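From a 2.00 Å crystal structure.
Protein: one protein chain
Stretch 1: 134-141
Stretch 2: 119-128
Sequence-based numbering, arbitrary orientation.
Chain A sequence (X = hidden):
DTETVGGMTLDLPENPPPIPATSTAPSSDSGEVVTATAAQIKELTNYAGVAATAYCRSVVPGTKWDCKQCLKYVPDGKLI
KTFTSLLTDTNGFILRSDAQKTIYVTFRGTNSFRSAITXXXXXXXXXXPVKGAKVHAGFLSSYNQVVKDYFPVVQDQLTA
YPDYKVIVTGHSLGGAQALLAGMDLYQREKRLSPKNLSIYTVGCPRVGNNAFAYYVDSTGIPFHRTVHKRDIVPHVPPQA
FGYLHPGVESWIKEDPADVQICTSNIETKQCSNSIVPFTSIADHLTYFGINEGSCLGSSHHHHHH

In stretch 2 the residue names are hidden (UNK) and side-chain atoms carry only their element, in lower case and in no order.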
ATOM      1  N   LYS A 134       4.432  -8.174  16.044  1.00 34.67           N
ATOM      2  CA  LYS A 134       5.537  -7.228  15.903  1.00 41.01           C
ATOM      3  C   LYS A 134       5.481  -6.613  14.503  1.00 42.87           C
ATOM      4  O   LYS A 134       5.080  -7.288  13.541  1.00 40.18           O
ATOM      5  CB  LYS A 134       6.868  -7.951  16.088  1.00 39.96           C
ATOM      6  CG  LYS A 134       7.128  -8.536  17.470  1.00 41.44           C
ATOM      7  CD  LYS A 134       8.382  -9.393  17.396  1.00 45.22           C
ATOM      8  CE  LYS A 134       8.934  -9.838  18.745  1.00 57.50           C
ATOM      9  NZ  LYS A 134       7.922  -9.856  19.836  1.00 60.91           N
ATOM     10  N   VAL A 135       5.797  -5.324  14.425  1.00 37.50           N
ATOM     11  CA  VAL A 135       5.896  -4.588  13.168  1.00 35.92           C
ATOM     12  C   VAL A 135       7.228  -3.858  13.057  1.00 39.25           C
ATOM     13  O   VAL A 135       7.943  -3.640  14.050  1.00 33.16           O
ATOM     14  CB  VAL A 135       4.740  -3.598  13.016  1.00 39.22           C
ATOM     15  CG1 VAL A 135       3.432  -4.350  13.183  1.00 37.88           C
ATOM     16  CG2 VAL A 135       4.813  -2.514  14.056  1.00 49.75           C
ATOM     17  N   HIS A 136       7.639  -3.654  11.822  1.00 29.21           N
ATOM     18  CA  HIS A 136       8.883  -2.963  11.499  1.00 35.16           C
ATOM     19  C   HIS A 136       8.990  -1.679  12.302  1.00 32.66           C
ATOM     20  O   HIS A 136       8.032  -0.908  12.345  1.00 30.33           O
ATOM     21  CB  HIS A 136       8.844  -2.622  10.014  1.00 32.62           C
ATOM     22  CG  HIS A 136      10.048  -1.899   9.525  1.00 33.99           C
ATOM     23  ND1 HIS A 136      10.141  -0.523   9.542  1.00 31.13           N
ATOM     24  CD2 HIS A 136      11.171  -2.356   8.926  1.00 33.12           C
ATOM     25  CE1 HIS A 136      11.284  -0.171   8.977  1.00 40.84           C
ATOM     26  NE2 HIS A 136      11.905  -1.261   8.556  1.00 30.48           N
ATOM     27  N   ALA A 137      10.095  -1.496  13.027  1.00 34.83           N
ATOM     28  CA  ALA A 137      10.172  -0.386  14.002  1.00 33.73           C
ATOM     29  C   ALA A 137      10.063   0.991  13.349  1.00 29.62           C
ATOM     30  O   ALA A 137       9.362   1.899  13.837  1.00 33.27           O
ATOM     31  CB  ALA A 137      11.477  -0.464  14.779  1.00 36.09           C
ATOM     32  N   GLY A 138      10.718   1.114  12.206  1.00 30.52           N
ATOM     33  CA  GLY A 138      10.631   2.327  11.390  1.00 33.73           C
ATOM     34  C   GLY A 138       9.216   2.648  10.975  1.00 34.20           C
ATOM     35  O   GLY A 138       8.741   3.764  11.183  1.00 28.72           O
ATOM     36  N   PHE A 139       8.513   1.682  10.374  1.00 31.33           N
ATOM     37  CA  PHE A 139       7.186   2.021   9.889  1.00 27.14           C
ATOM     38  C   PHE A 139       6.315   2.492  11.059  1.00 26.15           C
ATOM     39  O   PHE A 139       5.470   3.382  10.928  1.00 28.23           O
ATOM     40  CB  PHE A 139       6.540   0.843   9.148  1.00 28.72           C
ATOM     41  CG  PHE A 139       7.357   0.270   8.001  1.00 26.58           C
ATOM     42  CD1 PHE A 139       8.309   1.004   7.326  1.00 33.08           C
ATOM     43  CD2 PHE A 139       7.108  -1.016   7.560  1.00 30.31           C
ATOM     44  CE1 PHE A 139       9.092   0.417   6.342  1.00 29.26           C
ATOM     45  CE2 PHE A 139       7.853  -1.608   6.557  1.00 27.66           C
ATOM     46  CZ  PHE A 139       8.833  -0.877   5.923  1.00 33.41           C
ATOM     47  N   LEU A 140       6.389   1.775  12.171  1.00 29.86           N
ATOM     48  CA  LEU A 140       5.550   2.084  13.319  1.00 29.67           C
ATOM     49  C   LEU A 140       5.874   3.442  13.956  1.00 29.95           C
ATOM     50  O   LEU A 140       4.956   4.169  14.340  1.00 35.22           O
ATOM     51  CB  LEU A 140       5.653   0.971  14.378  1.00 35.56           C
ATOM     52  CG  LEU A 140       4.691   1.092  15.567  1.00 40.67           C
ATOM     53  CD1 LEU A 140       3.267   0.906  15.135  1.00 40.44           C
ATOM     54  CD2 LEU A 140       5.020   0.071  16.653  1.00 49.66           C
ATOM     55  N   SER A 141       7.150   3.825  14.025  1.00 35.08           N
ATOM     56  CA  SER A 141       7.484   5.205  14.474  1.00 39.72           C
ATOM     57  C   SER A 141       6.898   6.276  13.586  1.00 33.60           C
ATOM     58  O   SER A 141       6.308   7.238  14.075  1.00 34.76           O
ATOM     59  CB  SER A 141       8.995   5.452  14.541  1.00 41.60           C
ATOM     60  OG  SER A 141       9.691   4.373  13.967  1.00 64.66           O
ATOM     61  N   UNK A 119      18.986   0.679   2.399  1.00 33.41           N
ATOM     62  CA  UNK A 119      19.372   1.003   3.783  1.00 35.71           C
ATOM     63  C   UNK A 119      18.446   0.411   4.817  1.00 35.10           C
ATOM     64  O   UNK A 119      18.569   0.723   6.000  1.00 36.74           O
ATOM     65  c   UNK A 119      20.500   3.199   3.160  1.00 46.20           C
ATOM     66  c   UNK A 119      19.399   2.525   3.981  1.00 36.87           C
ATOM     67  o   UNK A 119      21.308   2.447   2.569  1.00 39.18           O
ATOM     68  o   UNK A 119      20.471   4.444   2.999  1.00 39.76           O
ATOM     69  N   UNK A 120      17.387  -0.270   4.373  1.00 37.14           N
ATOM     70  CA  UNK A 120      16.266  -0.566   5.272  1.00 37.75           C
ATOM     71  C   UNK A 120      16.854  -1.425   6.391  1.00 33.17           C
ATOM     72  O   UNK A 120      17.611  -2.324   6.091  1.00 33.02           O
ATOM     73  c   UNK A 120      15.177  -1.368   4.530  1.00 39.37           C
ATOM     74  c   UNK A 120      12.094  -1.157   3.431  1.00 39.45           C
ATOM     75  s   UNK A 120      12.684  -2.529   4.416  1.00 37.62           S
ATOM     76  c   UNK A 120      13.957  -1.680   5.379  1.00 37.94           C
ATOM     77  N   UNK A 121      16.407  -1.242   7.624  1.00 34.52           N
ATOM     78  CA  UNK A 121      16.738  -2.176   8.700  1.00 40.48           C
ATOM     79  C   UNK A 121      15.483  -2.937   9.162  1.00 37.28           C
ATOM     80  O   UNK A 121      14.385  -2.380   9.244  1.00 42.66           O
ATOM     81  c   UNK A 121      18.598  -0.635   9.473  1.00 48.96           C
ATOM     82  c   UNK A 121      16.410  -0.584  10.657  1.00 49.06           C
ATOM     83  c   UNK A 121      17.388  -1.461   9.907  1.00 42.58           C
ATOM     84  N   UNK A 122      15.694  -4.161   9.604  1.00 39.48           N
ATOM     85  CA  UNK A 122      14.613  -5.133   9.765  1.00 44.63           C
ATOM     86  C   UNK A 122      14.082  -5.239  11.181  1.00 46.21           C
ATOM     87  O   UNK A 122      13.078  -5.901  11.413  1.00 44.49           O
ATOM     88  c   UNK A 122      15.066  -6.517   9.287  1.00 39.83           C
ATOM     89  c   UNK A 122      16.572  -7.426   7.532  1.00 41.19           C
ATOM     90  c   UNK A 122      15.656  -5.602   5.666  1.00 41.39           C
ATOM     91  c   UNK A 122      16.631  -6.523   5.318  1.00 42.89           C
ATOM     92  c   UNK A 122      15.148  -5.608   6.947  1.00 38.46           C
ATOM     93  c   UNK A 122      15.594  -6.529   7.888  1.00 39.52           C
ATOM     94  c   UNK A 122      17.098  -7.420   6.261  1.00 47.81           C
ATOM     95  N   UNK A 123      14.669  -4.487  12.101  1.00 44.25           N
ATOM     96  CA  UNK A 123      14.301  -4.554  13.506  1.00 36.03           C
ATOM     97  C   UNK A 123      12.798  -4.361  13.749  1.00 40.90           C
ATOM     98  O   UNK A 123      12.196  -3.398  13.289  1.00 34.65           O
ATOM     99  o   UNK A 123      16.406  -3.473  13.884  1.00 43.69           O
ATOM    100  c   UNK A 123      14.971  -3.632  15.767  1.00 48.68           C
ATOM    101  c   UNK A 123      15.044  -3.445  14.270  1.00 42.57           C
ATOM    102  N   UNK A 124      12.255  -5.220  14.600  1.00 36.91           N
ATOM    103  CA  UNK A 124      10.883  -5.157  15.058  1.00 35.16           C
ATOM    104  C   UNK A 124      10.737  -4.293  16.285  1.00 38.07           C
ATOM    105  O   UNK A 124      11.659  -4.184  17.062  1.00 45.58           O
ATOM    106  c   UNK A 124      10.478  -9.524  13.108  1.00 39.76           C
ATOM    107  c   UNK A 124      10.801  -8.669  14.142  1.00 38.22           C
ATOM    108  c   UNK A 124       8.791  -7.997  12.383  1.00 32.67           C
ATOM    109  c   UNK A 124       9.457  -9.192  12.244  1.00 32.15           C
ATOM    110  c   UNK A 124      10.144  -7.458  14.296  1.00 40.32           C
ATOM    111  c   UNK A 124       9.130  -7.129  13.410  1.00 38.92           C
ATOM    112  c   UNK A 124      10.442  -6.567  15.457  1.00 37.05           C
ATOM    113  N   UNK A 125       9.567  -3.701  16.452  1.00 36.58           N
ATOM    114  CA  UNK A 125       9.061  -3.217  17.719  1.00 41.53           C
ATOM    115  C   UNK A 125       7.802  -4.040  17.992  1.00 47.67           C
ATOM    116  O   UNK A 125       7.150  -4.463  17.047  1.00 38.94           O
ATOM    117  c   UNK A 125       8.558  -1.767  17.602  1.00 44.88           C
ATOM    118  c   UNK A 125       8.132  -1.224  18.970  1.00 54.72           C
ATOM    119  o   UNK A 125       9.585  -0.940  17.076  1.00 60.48           O
ATOM    120  N   UNK A 126       7.411  -4.181  19.261  1.00 42.11           N
ATOM    121  CA  UNK A 126       6.151  -4.811  19.613  1.00 41.67           C
ATOM    122  C   UNK A 126       4.985  -4.012  19.088  1.00 41.76           C
ATOM    123  O   UNK A 126       4.982  -2.792  19.179  1.00 39.35           O
ATOM    124  c   UNK A 126       6.856  -6.070  21.687  1.00 44.35           C
ATOM    125  c   UNK A 126       5.990  -4.963  21.128  1.00 45.22           C
ATOM    126  o   UNK A 126       6.842  -6.244  22.924  1.00 65.45           O
ATOM    127  o   UNK A 126       7.545  -6.779  20.914  1.00 44.98           O
ATOM    128  N   UNK A 127       3.985  -4.724  18.571  1.00 39.34           N
ATOM    129  CA  UNK A 127       2.739  -4.126  18.186  1.00 34.82           C
ATOM    130  C   UNK A 127       1.779  -4.162  19.364  1.00 37.11           C
ATOM    131  O   UNK A 127       1.169  -5.189  19.698  1.00 43.87           O
ATOM    132  o   UNK A 127      -2.475  -2.446  14.595  1.00 32.23           O
ATOM    133  c   UNK A 127       2.195  -4.844  16.943  1.00 30.02           C
ATOM    134  c   UNK A 127      -0.217  -4.854  16.221  1.00 28.14           C
ATOM    135  c   UNK A 127       0.984  -4.180  16.309  1.00 28.08           C
ATOM    136  c   UNK A 127      -0.106  -2.264  15.252  1.00 32.33           C
ATOM    137  c   UNK A 127       1.039  -2.876  15.776  1.00 29.64           C
ATOM    138  c   UNK A 127      -1.294  -2.997  15.123  1.00 32.59           C
ATOM    139  c   UNK A 127      -1.344  -4.272  15.644  1.00 33.54           C
ATOM    140  N   UNK A 128       1.569  -3.011  19.975  1.00 46.81           N
ATOM    141  CA  UNK A 128       1.006  -3.015  21.327  1.00 50.14           C
ATOM    142  C   UNK A 128      -0.470  -3.457  21.376  1.00 47.37           C
ATOM    143  O   UNK A 128      -0.842  -4.208  22.263  1.00 47.65           O
ATOM    144  o   UNK A 128       0.243  -0.799  21.879  1.00 59.23           O
ATOM    145  c   UNK A 128       1.300  -1.702  22.050  1.00 42.89           C
TER
HETATM  146  O   HOH W   1      14.304   0.788   7.965  1.00 35.79           O
HETATM  147  O   HOH W   2       8.648   2.033  16.604  1.00 40.23           O

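Position 119 carries two side-chain carbons, the second bearing two oxygens, a short carboxylate that makes no contact with stretch 1; it is Asp 119. At position 120 an unbranched chain of two carbons, a sulfur and a terminal carbon leaves the backbone sideways, and its end comes close to the rings of His 136 and Phe 139. Only methionine has this thioether, so the residue is Met 120. Met 120 CE lies 4.1 Å from Phe 139 CZ, at the edge of that ring, and its SD sits obliquely, 5.2 Å from the centroid of the His 136 ring.

Position 121 has three carbons, one carrying the other two, and they lie at the margin of the contact: Val 121. Its backbone does more, since Val 121 O approaches His 136 NE2 to 2.8 Å and Val 121 N donates to water 1, which also accepts a weak bond from His 136 NE2. Position 122 shows one carbon and a six-carbon ring without a heteroatom; its CA-to-CB bond points away from stretch 1, and the ring makes no contact with it. This is Phe 122. At 123 a single carbon bears one oxygen and one carbon, the branched hydroxyl of Thr 123. The side chain stays clear, but Thr 123 O accepts from Ala 137 N at 2.8 Å.

Position 124 again has one carbon and an all-carbon six-membered ring, here packed beside the start of the strand in stretch 1. It is Phe 124, with CD1 3.6 Å from Lys 134 CB. Position 125 repeats the pattern of one carbon bearing an oxygen and a carbon; the oxygen lies beside Ala 137 CB and a carbon near Leu 140 CD2. It is Thr 125, its OG1 3.0 Å from Ala 137 CB and its CG2 4.1 Å from Leu 140 CD2. At 126 two carbons end in two oxygens close to a lysine amine, identifying Asp 126, whose OD1 forms a salt bridge with Lys 134 NZ at 3.3 Å.

Position 127 has one carbon and a six-carbon ring bearing an oxygen, and the ring packs against Val 135 and Leu 140, hence Tyr 127. Tyr 127 CD1 packs 3.8 Å from Val 135 CG1, while the hydroxyl is bonded elsewhere in the structure. Position 128, one carbon and one oxygen, is Ser 128, and its side chain makes no contact with stretch 1.

The contact rests on an antiparallel pairing: Thr 125 N donates to Val 135 O (2.9 Å) and Val 135 N to Thr 125 O (3.1 Å). The strand pairing runs up to the helix start, where Ala 137 N bonds to Thr 123 O and His 136 supplies the cap, His 136 ND1 accepting from Phe 139 N at 2.9 Å.

Stretch 2, residues 119-128: DMVFTFTDYS
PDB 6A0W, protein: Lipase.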